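Local atomic coordinates of hypothetical protein yiiX (Escherichia coli, PDB entry 2IF6), a protein that is probably a hydrolase of the permuted papain-like amidase family, related to the clan CA cysteine peptidases, though its own substrate is not established. Residues F12-S17 with D30-G35; L25-D30 with K135-S140; V71-E76 with A167-P172; A88-R93 with W117-N122; Q131-E136 with P157-V162. All coordinates share one frame; numbering follows the deposited sequence.

Interaction 1 (F12-S17 with D30-G35); sequences FQISRS and DYSHTG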
# COMPACT_ATOMS: atom_id res chain seq x y z
N PHE A 12 2.59 -1.82 -6.69
CA PHE A 12 1.74 -0.61 -6.70
C PHE A 12 0.92 -0.64 -7.99
O PHE A 12 1.39 -1.15 -9.02
CB PHE A 12 2.62 0.65 -6.67
CG PHE A 12 3.53 0.75 -5.45
CD1 PHE A 12 3.18 1.56 -4.40
CD2 PHE A 12 4.74 0.05 -5.38
CE1 PHE A 12 4.00 1.65 -3.26
CE2 PHE A 12 5.58 0.16 -4.20
CZ PHE A 12 5.20 0.97 -3.21
N GLN A 13 -0.29 -0.08 -7.94
CA GLN A 13 -1.14 -0.02 -9.09
C GLN A 13 -2.07 1.19 -8.94
O GLN A 13 -2.12 1.82 -7.88
CB GLN A 13 -1.96 -1.32 -9.22
CG GLN A 13 -3.05 -1.47 -8.15
CD GLN A 13 -3.87 -2.75 -8.23
OE1 GLN A 13 -4.80 -2.89 -7.46
NE2 GLN A 13 -3.55 -3.68 -9.15
N ILE A 14 -2.83 1.44 -10.00
CA ILE A 14 -3.90 2.42 -9.99
C ILE A 14 -5.19 1.68 -9.69
O ILE A 14 -5.68 0.87 -10.51
CB ILE A 14 -4.08 3.09 -11.38
CG1 ILE A 14 -2.76 3.68 -11.92
CG2 ILE A 14 -5.17 4.16 -11.31
CD1 ILE A 14 -2.90 4.11 -13.38
N SER A 15 -5.74 1.95 -8.52
CA SER A 15 -7.05 1.44 -8.12
C SER A 15 -8.17 1.91 -9.10
O SER A 15 -8.11 3.03 -9.62
CB SER A 15 -7.37 1.91 -6.70
OG SER A 15 -8.72 1.64 -6.38
N ARG A 16 -9.16 1.05 -9.32
CA ARG A 16 -10.37 1.43 -10.08
C ARG A 16 -11.53 1.92 -9.17
O ARG A 16 -12.61 2.26 -9.66
CB ARG A 16 -10.88 0.26 -10.91
CG ARG A 16 -9.99 -0.17 -12.06
CD ARG A 16 -10.56 -1.46 -12.60
NE ARG A 16 -9.56 -2.26 -13.30
CZ ARG A 16 -9.54 -2.48 -14.61
NH1 ARG A 16 -10.50 -1.98 -15.39
NH2 ARG A 16 -8.56 -3.22 -15.15
N SER A 17 -11.28 1.95 -7.86
CA SER A 17 -12.26 2.45 -6.89
C SER A 17 -12.50 3.94 -7.06
O SER A 17 -11.66 4.65 -7.58
CB SER A 17 -11.77 2.21 -5.48
OG SER A 17 -10.74 3.14 -5.14
N ASP A 30 0.82 8.68 -8.92
CA ASP A 30 0.10 7.72 -9.73
C ASP A 30 -0.45 6.51 -8.96
O ASP A 30 -1.29 5.81 -9.48
CB ASP A 30 1.03 7.19 -10.82
CG ASP A 30 1.41 8.27 -11.85
OD1 ASP A 30 0.59 9.21 -12.05
OD2 ASP A 30 2.53 8.15 -12.45
N TYR A 31 0.05 6.24 -7.76
CA TYR A 31 -0.26 4.98 -7.08
C TYR A 31 -1.41 5.18 -6.14
O TYR A 31 -1.36 6.06 -5.27
CB TYR A 31 0.96 4.45 -6.28
CG TYR A 31 2.20 4.52 -7.10
CD1 TYR A 31 2.21 4.05 -8.40
CD2 TYR A 31 3.37 5.14 -6.60
CE1 TYR A 31 3.32 4.16 -9.21
CE2 TYR A 31 4.48 5.25 -7.42
CZ TYR A 31 4.43 4.75 -8.72
OH TYR A 31 5.50 4.83 -9.53
N SER A 32 -2.44 4.37 -6.28
CA SER A 32 -3.55 4.46 -5.36
C SER A 32 -3.90 3.15 -4.66
O SER A 32 -4.89 3.09 -3.91
CB SER A 32 -4.76 5.09 -6.09
OG SER A 32 -5.16 4.28 -7.17
N HIS A 33 -3.10 2.10 -4.91
CA HIS A 33 -3.22 0.86 -4.14
C HIS A 33 -1.87 0.17 -4.06
O HIS A 33 -1.07 0.32 -4.97
CB HIS A 33 -4.25 -0.08 -4.77
CG HIS A 33 -4.58 -1.28 -3.92
ND1 HIS A 33 -4.87 -1.18 -2.57
CD2 HIS A 33 -4.65 -2.60 -4.24
CE1 HIS A 33 -5.12 -2.39 -2.10
NE2 HIS A 33 -4.99 -3.27 -3.08
N THR A 34 -1.61 -0.54 -2.97
CA THR A 34 -0.33 -1.25 -2.80
C THR A 34 -0.58 -2.58 -2.06
O THR A 34 -1.60 -2.73 -1.37
CB THR A 34 0.72 -0.35 -2.09
OG1 THR A 34 2.02 -0.96 -2.09
CG2 THR A 34 0.33 -0.07 -0.68
N GLY A 35 0.30 -3.54 -2.28
CA GLY A 35 0.28 -4.77 -1.48
C GLY A 35 1.70 -5.32 -1.44
O GLY A 35 2.63 -4.72 -2.04

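Interaction 2 (L25-D30 with K135-S140); sequences LATHSD and KEFDLS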
# COMPACT_ATOMS: atom_id res chain seq x y z
N LEU A 25 -4.38 12.62 -6.35
CA LEU A 25 -4.25 14.07 -6.27
C LEU A 25 -3.68 14.56 -4.94
O LEU A 25 -2.75 15.36 -4.91
CB LEU A 25 -5.62 14.69 -6.50
CG LEU A 25 -6.13 14.78 -7.93
CD1 LEU A 25 -7.54 15.31 -7.83
CD2 LEU A 25 -5.23 15.70 -8.77
N ALA A 26 -4.26 14.10 -3.83
CA ALA A 26 -3.81 14.47 -2.50
C ALA A 26 -2.34 14.06 -2.22
O ALA A 26 -1.64 14.69 -1.40
CB ALA A 26 -4.72 13.84 -1.45
N THR A 27 -1.90 12.98 -2.86
CA THR A 27 -0.59 12.42 -2.47
C THR A 27 0.47 12.65 -3.53
O THR A 27 1.63 12.18 -3.35
CB THR A 27 -0.64 10.92 -2.22
OG1 THR A 27 -0.92 10.24 -3.46
CG2 THR A 27 -1.66 10.55 -1.11
N HIS A 28 0.06 13.35 -4.59
CA HIS A 28 0.83 13.71 -5.79
C HIS A 28 1.42 12.48 -6.45
O HIS A 28 2.64 12.38 -6.63
CB HIS A 28 1.92 14.77 -5.50
CG HIS A 28 1.39 16.14 -5.19
ND1 HIS A 28 2.21 17.25 -5.09
CD2 HIS A 28 0.14 16.57 -4.92
CE1 HIS A 28 1.47 18.31 -4.80
NE2 HIS A 28 0.21 17.92 -4.69
N SER A 29 0.59 11.51 -6.77
CA SER A 29 1.11 10.19 -7.09
C SER A 29 0.23 9.56 -8.12
O SER A 29 -0.97 9.87 -8.17
CB SER A 29 1.11 9.32 -5.81
OG SER A 29 1.58 8.00 -6.08
N ASP A 30 0.82 8.68 -8.92
CA ASP A 30 0.10 7.72 -9.73
C ASP A 30 -0.45 6.51 -8.96
O ASP A 30 -1.29 5.81 -9.48
CB ASP A 30 1.03 7.19 -10.82
CG ASP A 30 1.41 8.27 -11.85
OD1 ASP A 30 0.59 9.21 -12.05
OD2 ASP A 30 2.53 8.15 -12.45
N LYS A 135 -3.53 16.49 7.30
CA LYS A 135 -3.59 17.89 6.85
C LYS A 135 -2.41 18.33 6.00
O LYS A 135 -2.49 19.35 5.32
CB LYS A 135 -3.75 18.85 8.05
CG LYS A 135 -2.56 18.94 8.95
CD LYS A 135 -2.91 19.69 10.25
CE LYS A 135 -1.68 19.96 11.03
NZ LYS A 135 -1.96 20.62 12.36
N GLU A 136 -1.31 17.56 6.04
CA GLU A 136 -0.08 17.87 5.29
C GLU A 136 -0.09 17.40 3.83
O GLU A 136 0.78 17.76 3.00
CB GLU A 136 1.15 17.39 6.11
CG GLU A 136 1.25 18.21 7.39
CD GLU A 136 2.15 17.63 8.48
OE1 GLU A 136 2.47 18.40 9.43
OE2 GLU A 136 2.55 16.44 8.39
N PHE A 137 -1.11 16.61 3.49
CA PHE A 137 -1.30 16.23 2.10
C PHE A 137 -1.86 17.42 1.36
O PHE A 137 -2.06 18.48 1.99
CB PHE A 137 -2.15 14.95 2.01
CG PHE A 137 -1.41 13.74 2.50
CD1 PHE A 137 -0.59 13.02 1.65
CD2 PHE A 137 -1.48 13.36 3.83
CE1 PHE A 137 0.13 11.90 2.11
CE2 PHE A 137 -0.76 12.25 4.31
CZ PHE A 137 0.03 11.52 3.45
N ASP A 138 -2.05 17.28 0.06
CA ASP A 138 -2.57 18.35 -0.77
C ASP A 138 -4.08 18.19 -0.88
O ASP A 138 -4.57 17.34 -1.61
CB ASP A 138 -1.92 18.34 -2.14
CG ASP A 138 -2.31 19.54 -3.01
OD1 ASP A 138 -3.20 20.35 -2.60
OD2 ASP A 138 -1.74 19.67 -4.11
N LEU A 139 -4.80 19.02 -0.14
CA LEU A 139 -6.25 18.89 0.00
C LEU A 139 -6.95 20.05 -0.70
O LEU A 139 -8.17 20.22 -0.58
CB LEU A 139 -6.65 18.81 1.48
CG LEU A 139 -5.97 17.73 2.35
CD1 LEU A 139 -6.56 17.73 3.73
CD2 LEU A 139 -6.06 16.31 1.75
N SER A 140 -6.17 20.80 -1.46
CA SER A 140 -6.65 21.97 -2.15
C SER A 140 -7.59 21.65 -3.32
O SER A 140 -8.54 22.38 -3.53
CB SER A 140 -5.49 22.86 -2.58
OG SER A 140 -4.79 22.28 -3.65
O HOH W 1 -3.56 18.56 -5.73

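Interaction 3 (V71-E76 with A167-P172); sequences VVRRVE and AVFDAP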
# COMPACT_ATOMS: atom_id res chain seq x y z
N VAL A 71 4.09 -1.49 -10.82
CA VAL A 71 5.53 -1.34 -10.61
C VAL A 71 5.82 -2.03 -9.30
O VAL A 71 4.96 -2.05 -8.39
CB VAL A 71 5.96 0.15 -10.56
CG1 VAL A 71 5.18 0.91 -9.52
CG2 VAL A 71 7.49 0.28 -10.29
N VAL A 72 7.02 -2.62 -9.20
CA VAL A 72 7.39 -3.39 -8.03
C VAL A 72 8.66 -2.83 -7.42
O VAL A 72 9.63 -2.62 -8.14
CB VAL A 72 7.63 -4.88 -8.40
CG1 VAL A 72 8.00 -5.65 -7.16
CG2 VAL A 72 6.36 -5.50 -9.05
N ARG A 73 8.66 -2.60 -6.11
CA ARG A 73 9.87 -2.17 -5.41
C ARG A 73 10.38 -3.29 -4.50
O ARG A 73 9.59 -4.09 -3.98
CB ARG A 73 9.58 -0.92 -4.58
CG ARG A 73 9.06 0.24 -5.42
CD ARG A 73 10.21 1.02 -6.04
NE ARG A 73 10.66 2.12 -5.21
CZ ARG A 73 11.61 2.97 -5.58
NH1 ARG A 73 12.20 2.84 -6.77
NH2 ARG A 73 11.98 3.95 -4.75
N ARG A 74 11.68 -3.35 -4.31
CA ARG A 74 12.28 -4.35 -3.41
C ARG A 74 13.40 -3.74 -2.62
O ARG A 74 14.10 -2.84 -3.11
CB ARG A 74 12.83 -5.53 -4.27
CG ARG A 74 13.69 -6.54 -3.45
CD ARG A 74 14.23 -7.69 -4.33
NE ARG A 74 13.15 -8.36 -5.06
CZ ARG A 74 13.32 -9.13 -6.13
NH1 ARG A 74 14.57 -9.36 -6.57
NH2 ARG A 74 12.26 -9.70 -6.72
N VAL A 75 13.65 -4.25 -1.41
CA VAL A 75 14.78 -3.71 -0.68
C VAL A 75 16.04 -3.95 -1.50
O VAL A 75 16.26 -5.05 -1.99
CB VAL A 75 14.89 -4.34 0.73
CG1 VAL A 75 16.24 -3.98 1.37
CG2 VAL A 75 13.67 -3.87 1.60
N GLU A 76 16.86 -2.91 -1.65
CA GLU A 76 18.01 -2.96 -2.54
C GLU A 76 19.02 -4.01 -2.06
O GLU A 76 19.38 -4.06 -0.85
CB GLU A 76 18.69 -1.58 -2.67
CG GLU A 76 19.42 -1.48 -4.02
CD GLU A 76 20.23 -0.24 -4.16
OE1 GLU A 76 20.10 0.66 -3.31
OE2 GLU A 76 20.97 -0.14 -5.16
N ALA A 167 4.42 7.45 -0.33
CA ALA A 167 5.41 7.47 0.75
C ALA A 167 6.18 6.16 0.84
O ALA A 167 7.39 6.19 0.95
CB ALA A 167 4.81 7.83 2.05
N VAL A 168 5.50 5.01 0.73
CA VAL A 168 6.20 3.72 0.78
C VAL A 168 7.08 3.59 -0.44
O VAL A 168 8.24 3.19 -0.36
CB VAL A 168 5.23 2.53 0.80
CG1 VAL A 168 6.02 1.18 0.81
CG2 VAL A 168 4.29 2.66 2.00
N PHE A 169 6.55 3.97 -1.60
CA PHE A 169 7.34 3.85 -2.81
C PHE A 169 8.68 4.55 -2.70
O PHE A 169 9.69 4.02 -3.17
CB PHE A 169 6.58 4.46 -4.01
CG PHE A 169 7.27 4.26 -5.33
CD1 PHE A 169 6.95 3.15 -6.13
CD2 PHE A 169 8.24 5.16 -5.78
CE1 PHE A 169 7.59 2.92 -7.32
CE2 PHE A 169 8.89 4.94 -7.00
CZ PHE A 169 8.57 3.83 -7.77
N ASP A 170 8.68 5.74 -2.12
CA ASP A 170 9.85 6.62 -2.06
C ASP A 170 10.75 6.32 -0.86
O ASP A 170 11.70 7.08 -0.58
CB ASP A 170 9.37 8.06 -1.92
CG ASP A 170 8.86 8.63 -3.23
OD1 ASP A 170 9.26 8.14 -4.32
OD2 ASP A 170 8.10 9.59 -3.14
N ALA A 171 10.45 5.24 -0.15
CA ALA A 171 11.30 4.80 0.95
C ALA A 171 12.76 4.60 0.46
O ALA A 171 12.97 4.12 -0.66
CB ALA A 171 10.76 3.53 1.55
N PRO A 172 13.75 5.02 1.28
CA PRO A 172 15.15 4.99 0.82
C PRO A 172 15.74 3.60 0.55
O PRO A 172 16.64 3.47 -0.29
CB PRO A 172 15.92 5.70 1.93
CG PRO A 172 15.08 5.63 3.11
CD PRO A 172 13.63 5.59 2.63

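Interaction 4 (A88-R93 with W117-N122); sequences AQTAKR and WKVYQN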
# COMPACT_ATOMS: atom_id res chain seq x y z
N ALA A 88 6.56 -12.76 6.11
CA ALA A 88 5.44 -13.69 5.93
C ALA A 88 4.70 -13.98 7.25
O ALA A 88 3.47 -13.95 7.28
CB ALA A 88 5.92 -14.97 5.26
N GLN A 89 5.46 -14.24 8.32
CA GLN A 89 4.96 -14.54 9.67
C GLN A 89 4.15 -13.40 10.27
O GLN A 89 3.07 -13.58 10.85
CB GLN A 89 6.17 -14.79 10.59
CG GLN A 89 5.90 -15.44 11.94
CD GLN A 89 7.20 -15.84 12.69
OE1 GLN A 89 8.19 -15.09 12.70
NE2 GLN A 89 7.17 -17.01 13.33
N THR A 90 4.72 -12.21 10.19
CA THR A 90 4.07 -11.00 10.69
C THR A 90 2.81 -10.69 9.91
O THR A 90 1.82 -10.29 10.51
CB THR A 90 5.04 -9.81 10.61
OG1 THR A 90 6.16 -10.09 11.44
CG2 THR A 90 4.38 -8.52 11.11
N ALA A 91 2.85 -10.86 8.58
CA ALA A 91 1.68 -10.56 7.76
C ALA A 91 0.46 -11.32 8.29
O ALA A 91 -0.66 -10.81 8.24
CB ALA A 91 1.93 -10.91 6.32
N LYS A 92 0.69 -12.53 8.80
CA LYS A 92 -0.40 -13.39 9.28
C LYS A 92 -1.23 -12.76 10.39
O LYS A 92 -2.41 -13.04 10.50
CB LYS A 92 0.13 -14.74 9.77
CG LYS A 92 0.64 -15.62 8.66
CD LYS A 92 1.13 -16.96 9.24
CE LYS A 92 1.60 -17.87 8.10
NZ LYS A 92 2.23 -19.16 8.56
N ARG A 93 -0.62 -11.90 11.19
CA ARG A 93 -1.28 -11.28 12.34
C ARG A 93 -2.35 -10.27 11.95
O ARG A 93 -3.19 -9.92 12.76
CB ARG A 93 -0.24 -10.61 13.26
CG ARG A 93 0.92 -11.53 13.69
CD ARG A 93 2.02 -10.77 14.45
NE ARG A 93 1.49 -9.93 15.53
CZ ARG A 93 1.93 -8.70 15.80
NH1 ARG A 93 2.92 -8.16 15.08
NH2 ARG A 93 1.38 -8.00 16.79
N TRP A 117 3.31 -1.00 5.62
CA TRP A 117 4.25 -0.25 6.46
C TRP A 117 4.37 -0.98 7.79
O TRP A 117 5.49 -1.22 8.27
CB TRP A 117 3.80 1.20 6.67
CG TRP A 117 4.88 2.10 7.25
CD1 TRP A 117 5.75 2.90 6.56
CD2 TRP A 117 5.22 2.25 8.64
NE1 TRP A 117 6.59 3.56 7.43
CE2 TRP A 117 6.29 3.18 8.72
CE3 TRP A 117 4.71 1.71 9.83
CZ2 TRP A 117 6.87 3.56 9.94
CZ3 TRP A 117 5.28 2.10 11.05
CH2 TRP A 117 6.36 3.01 11.09
N LYS A 118 3.23 -1.35 8.36
CA LYS A 118 3.22 -1.98 9.70
C LYS A 118 3.88 -3.36 9.72
O LYS A 118 4.56 -3.73 10.69
CB LYS A 118 1.82 -2.02 10.30
CG LYS A 118 1.39 -0.67 10.84
CD LYS A 118 -0.05 -0.67 11.28
CE LYS A 118 -0.40 0.68 11.97
NZ LYS A 118 -1.80 0.78 12.45
N VAL A 119 3.74 -4.10 8.63
CA VAL A 119 4.38 -5.42 8.55
C VAL A 119 5.92 -5.28 8.51
O VAL A 119 6.63 -5.97 9.24
CB VAL A 119 3.83 -6.26 7.36
CG1 VAL A 119 4.75 -7.47 7.10
CG2 VAL A 119 2.35 -6.71 7.65
N TYR A 120 6.43 -4.35 7.71
CA TYR A 120 7.89 -4.17 7.62
C TYR A 120 8.44 -3.72 8.95
O TYR A 120 9.54 -4.14 9.36
CB TYR A 120 8.26 -3.17 6.52
CG TYR A 120 8.69 -3.85 5.25
CD1 TYR A 120 7.76 -4.29 4.31
CD2 TYR A 120 10.03 -4.12 5.02
CE1 TYR A 120 8.18 -4.94 3.14
CE2 TYR A 120 10.45 -4.80 3.88
CZ TYR A 120 9.52 -5.20 2.94
OH TYR A 120 9.95 -5.82 1.79
N GLN A 121 7.69 -2.86 9.61
CA GLN A 121 8.17 -2.26 10.85
C GLN A 121 8.20 -3.34 11.90
O GLN A 121 9.17 -3.49 12.62
CB GLN A 121 7.28 -1.08 11.25
CG GLN A 121 7.14 -0.80 12.79
CD GLN A 121 8.43 -0.44 13.47
OE1 GLN A 121 8.62 -0.73 14.67
NE2 GLN A 121 9.33 0.21 12.74
N ASN A 122 7.12 -4.12 11.99
CA ASN A 122 7.03 -5.10 13.04
C ASN A 122 7.86 -6.36 12.82
O ASN A 122 8.35 -6.95 13.77
CB ASN A 122 5.57 -5.42 13.36
CG ASN A 122 4.92 -4.29 14.16
OD1 ASN A 122 5.34 -4.00 15.28
ND2 ASN A 122 3.94 -3.62 13.56

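Interaction 5 (Q131-E136 with P157-V162); sequences QQKLKE and PLEETV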
# COMPACT_ATOMS: atom_id res chain seq x y z
N GLN A 131 5.99 9.06 7.54
CA GLN A 131 4.63 9.32 7.99
C GLN A 131 4.45 10.82 7.98
O GLN A 131 5.41 11.57 8.24
CB GLN A 131 4.45 8.85 9.42
CG GLN A 131 4.57 7.36 9.68
CD GLN A 131 4.52 7.01 11.18
OE1 GLN A 131 4.56 7.89 12.05
NE2 GLN A 131 4.41 5.73 11.48
N GLN A 132 3.24 11.28 7.70
CA GLN A 132 2.90 12.68 7.93
C GLN A 132 1.42 12.80 8.32
O GLN A 132 0.69 11.80 8.34
CB GLN A 132 3.28 13.56 6.73
CG GLN A 132 2.41 13.41 5.52
CD GLN A 132 2.74 14.39 4.36
OE1 GLN A 132 3.85 14.93 4.25
NE2 GLN A 132 1.75 14.62 3.51
N LYS A 133 1.00 14.00 8.68
CA LYS A 133 -0.41 14.19 9.12
C LYS A 133 -1.31 14.34 7.92
O LYS A 133 -0.89 14.82 6.88
CB LYS A 133 -0.52 15.41 10.03
CG LYS A 133 -0.03 15.18 11.45
CD LYS A 133 0.01 16.49 12.20
CE LYS A 133 0.29 16.22 13.65
NZ LYS A 133 0.41 17.47 14.43
N LEU A 134 -2.58 13.94 8.08
CA LEU A 134 -3.53 14.07 6.99
C LEU A 134 -3.58 15.49 6.42
O LEU A 134 -3.64 15.68 5.21
CB LEU A 134 -4.94 13.61 7.41
CG LEU A 134 -6.02 13.83 6.34
CD1 LEU A 134 -5.78 12.85 5.21
CD2 LEU A 134 -7.42 13.69 6.94
N LYS A 135 -3.53 16.49 7.30
CA LYS A 135 -3.59 17.89 6.85
C LYS A 135 -2.41 18.33 6.00
O LYS A 135 -2.49 19.35 5.32
CB LYS A 135 -3.75 18.85 8.05
CG LYS A 135 -2.56 18.94 8.95
CD LYS A 135 -2.91 19.69 10.25
CE LYS A 135 -1.68 19.96 11.03
NZ LYS A 135 -1.96 20.62 12.36
N GLU A 136 -1.31 17.56 6.04
CA GLU A 136 -0.08 17.87 5.29
C GLU A 136 -0.09 17.40 3.83
O GLU A 136 0.78 17.76 3.00
CB GLU A 136 1.15 17.39 6.11
CG GLU A 136 1.25 18.21 7.39
CD GLU A 136 2.15 17.63 8.48
OE1 GLU A 136 2.47 18.40 9.43
OE2 GLU A 136 2.55 16.44 8.39
N PRO A 157 -10.29 13.98 10.09
CA PRO A 157 -9.21 13.78 11.08
C PRO A 157 -7.87 14.36 10.58
O PRO A 157 -6.95 13.61 10.23
CB PRO A 157 -9.13 12.27 11.23
CG PRO A 157 -9.63 11.73 9.93
CD PRO A 157 -10.51 12.78 9.27
N LEU A 158 -7.78 15.68 10.62
CA LEU A 158 -6.64 16.44 10.10
C LEU A 158 -5.31 16.11 10.75
O LEU A 158 -4.29 16.24 10.08
CB LEU A 158 -6.91 17.94 10.20
CG LEU A 158 -7.97 18.51 9.24
CD1 LEU A 158 -8.17 20.01 9.44
CD2 LEU A 158 -7.62 18.23 7.79
N GLU A 159 -5.33 15.70 12.02
CA GLU A 159 -4.10 15.42 12.76
C GLU A 159 -3.67 13.96 12.72
O GLU A 159 -2.64 13.61 13.29
CB GLU A 159 -4.22 15.85 14.22
CG GLU A 159 -4.76 17.26 14.40
CD GLU A 159 -3.77 18.34 13.97
OE1 GLU A 159 -2.53 18.13 14.06
OE2 GLU A 159 -4.24 19.43 13.55
N GLU A 160 -4.45 13.12 12.04
CA GLU A 160 -4.13 11.69 11.97
C GLU A 160 -2.78 11.47 11.27
O GLU A 160 -2.53 12.03 10.21
CB GLU A 160 -5.23 10.94 11.21
CG GLU A 160 -5.12 9.41 11.36
CD GLU A 160 -5.62 8.91 12.71
OE1 GLU A 160 -6.63 9.46 13.20
OE2 GLU A 160 -5.01 7.98 13.32
N THR A 161 -1.93 10.65 11.88
CA THR A 161 -0.71 10.13 11.24
C THR A 161 -1.08 9.20 10.09
O THR A 161 -1.74 8.18 10.32
CB THR A 161 0.06 9.27 12.28
OG1 THR A 161 0.48 10.11 13.36
CG2 THR A 161 1.30 8.57 11.64
N VAL A 162 -0.65 9.51 8.86
CA VAL A 162 -0.95 8.67 7.70
C VAL A 162 0.31 8.25 6.93
O VAL A 162 1.31 8.99 6.92
CB VAL A 162 -1.86 9.44 6.71
CG1 VAL A 162 -2.02 8.66 5.40
CG2 VAL A 162 -3.24 9.70 7.33

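Interaction 1 (F12-S17 with D30-G35)
Q13 and H33 face each other as a hydrogen-bonded antiparallel pair where strands 10-13 and 33-40 begin to part, and their side chains run side by side. H33 CG stands anti to the backbone N (chi1 -171°), whereas Q13 CG sits between its own N and carbonyl carbon (chi1 71°). Beyond CG the Q13 chain is extended (chi2 -179°) and carries its amide alongside the imidazole. Q13 OE1 lies at the ring edge, 3.2 Å from H33 CD2, while Q13 NE2 hydrogen-bonds to W61 O. S32 and H33 both donate their backbone N-H to Q13 O, the former at 3.0 Å (S32 N to Q13 O), which makes a classic beta bulge. Just past it, S32 OG takes the N-H of S15 at 2.8 Å from S15 N and is also hydrogen-bonded to S20, tying the diverging loops to helix 20-27. On the other face of the sheet the F12 ring has T34 OG1 over one face, offset toward the rim (3.5 Å from F12 CE1); that hydroxyl is hydrogen-bonded to I11 O. F12 CB rests against the Y31 ring, 3.8 Å from Y31 CD1, in an off-centre CH-pi contact. H33 NE2 bonds to E48 and the H33 side chain touches C112, a grouping consistent with the Cys-His-Glu active site expected of a permuted papain-like fold.

Interaction 2 (L25-D30 with K135-S140)
Backbone meets backbone where the end of helix 20-27 abuts the loop after strand 132-133: D138 N donates to A26 O at 3.0 Å, nearly straight (171°), in the carbonyl plane and on a lone pair. The same carbonyl lies at the edge of the F137 ring, in its plane, with A26 O 3.6 Å from F137 CD1. The T27 and F137 side chains lie side by side, T27 CG2 3.9 Å from F137 CD1, and A26 CB approaches L139 CD2 more distantly at 4.3 Å. Outside this apolar patch, H28 CG is anti to its carbonyl carbon (chi1 -70°), and the imidazole extends across to the acid. H28 NE2 donates to D138 OD2 at 2.7 Å, with the oxygen exactly in the ring plane and the bond using its anti lone pair; ring and carboxylate are turned 65° against each other. The other oxygen is engaged as well. D138 OD1 receives S140 OG on its syn lone pair and S140 N on the anti side, somewhat out of plane, so both ends of the carboxylate are held and its rotation is restricted. The acid would probably stabilise a protonated imidazole on this surface. H28, with positive phi, closes the helix, and D138 OD1 accepts from S140 N: a helix-ending Schellman motif joined to an Asx turn by a His-carboxylate hydrogen bond.

Interaction 3 (V71-E76 with A167-P172)
A cation-pi stack, R73 on F169, joins strand 70-75 of the large antiparallel sheet to the end of helix 165-169. The guanidinium lies almost parallel to the phenyl ring, planes at 5°, with R73 CZ 4.0 Å from the ring centroid and over its face. R73 CD is over the same face, 3.5 Å from F169 CE1, so methylene and charged group share one aromatic surface. The arginine chain bends at chi2 (-84°) and again at chi3, a fold that lays it across the ring. It also grips the backbone of the residue it stacks on: R73 NE (3.0 Å) and R73 NH2 (2.8 Å) both donate to F169 O, side-on, although the bonds are bent and the oxygen is tilted from the guanidinium plane. This carbonyl belongs to the last helical turn, and the helix dipole would tend to strengthen its pull on the cation. V71 CG1 adds an apolar touch at 3.8 Å from F169 CE1. R73 NH1 turns to T176 on the edge strand 174-180, while the F169 ring also meets Y31 and stands edge-to-face with F12, placing helix 165-169 against strand 10-13 as well as its neighbour 70-75.

Interaction 4 (A88-R93 with W117-N122)
V119 and A91 are the nearest pair of the two segments, their CA atoms 5.9 Å apart. V119 CG2 rests against the backbone of the other helix, 3.9 Å from A91 CA, and A91 CB, 4.4 Å from V119 CG2, adds a looser touch. T90 points its methyl inward: CG2 is anti to the backbone N, which sets it 3.9 Å from V119 O and 4.0 Å from N122 CB, while the hydroxyl bonds back to K86 O within its own helix. This is helix-on-helix van der Waals packing, mostly of methyl and methylene groups, without a hydrogen bond between the segments. F47 of strand 43-49 touches both A91 and V119, so the pair sits against the main sheet; helix 112-124 also carries C112. Toward solvent the contact thins. N122 and R93 are exposed, and R93 NH1 comes no nearer than 4.2 Å to N122 CB, with the guanidinium and amide planes almost perpendicular. The N122 amide turns instead to its own helix, N122 ND2 donating to K118 O at 2.9 Å from above the carbonyl plane.

Interaction 5 (Q131-E136 with P157-V162)
E159 bends at chi2 (-70°), bringing its carboxylate round to K133 and K135, whose chains are both extended beyond CG. K133 NZ reaches E159 OE1 at 3.0 Å, nearly along that C-O axis, and K135 NZ lies 2.8 Å from E159 OE2, on its syn lone pair, with a weaker bond to OE1. Alongside the charges the backbones pair: Q132 and V162 exchange two hydrogen bonds, the tighter being V162 N to Q132 O at 2.7 Å and 172°. K133 and T161 form the next, non-hydrogen-bonded pair. L134 N then donates to E160 O and K135 N to L158 O (both 2.9 Å), so the short 3-10 turn 134-136 is held against the type I turn P157 to E160. L134 CG is anti to its backbone N; L134 CD2 comes 3.3 Å from P157 O and 4.0 Å from P157 CD. Two lysines share one glutamate, and with E136, whose OE2 accepts K133 N, the four side chains would balance if all are ionised. At this surface the charges probably supplement the backbone hydrogen bonds of the two-stranded sheet.

Interactions 1 and 3 are partly buried and work on the same six-stranded sheet: strands 10-13 and 70-75 are neighbours, F12 N reaches V71 O, and the F12 and Y31 side chains of interaction 1 pack on F169 of interaction 3. Interaction 4 is a buried contact, mostly of methyl groups, between two helices and touches interaction 3 at V75 and Y120. Interactions 2 and 5 lie at the surface on the same side of the chain's centre and share K135 and E136. Interaction 3 stacks an arginine on a ring, interaction 2 uses a His-carboxylate bond and interaction 5 lysine-glutamate bridges. Backbone pairing recurs in interactions 1 and 5, bulged in the first and running into turns in the second.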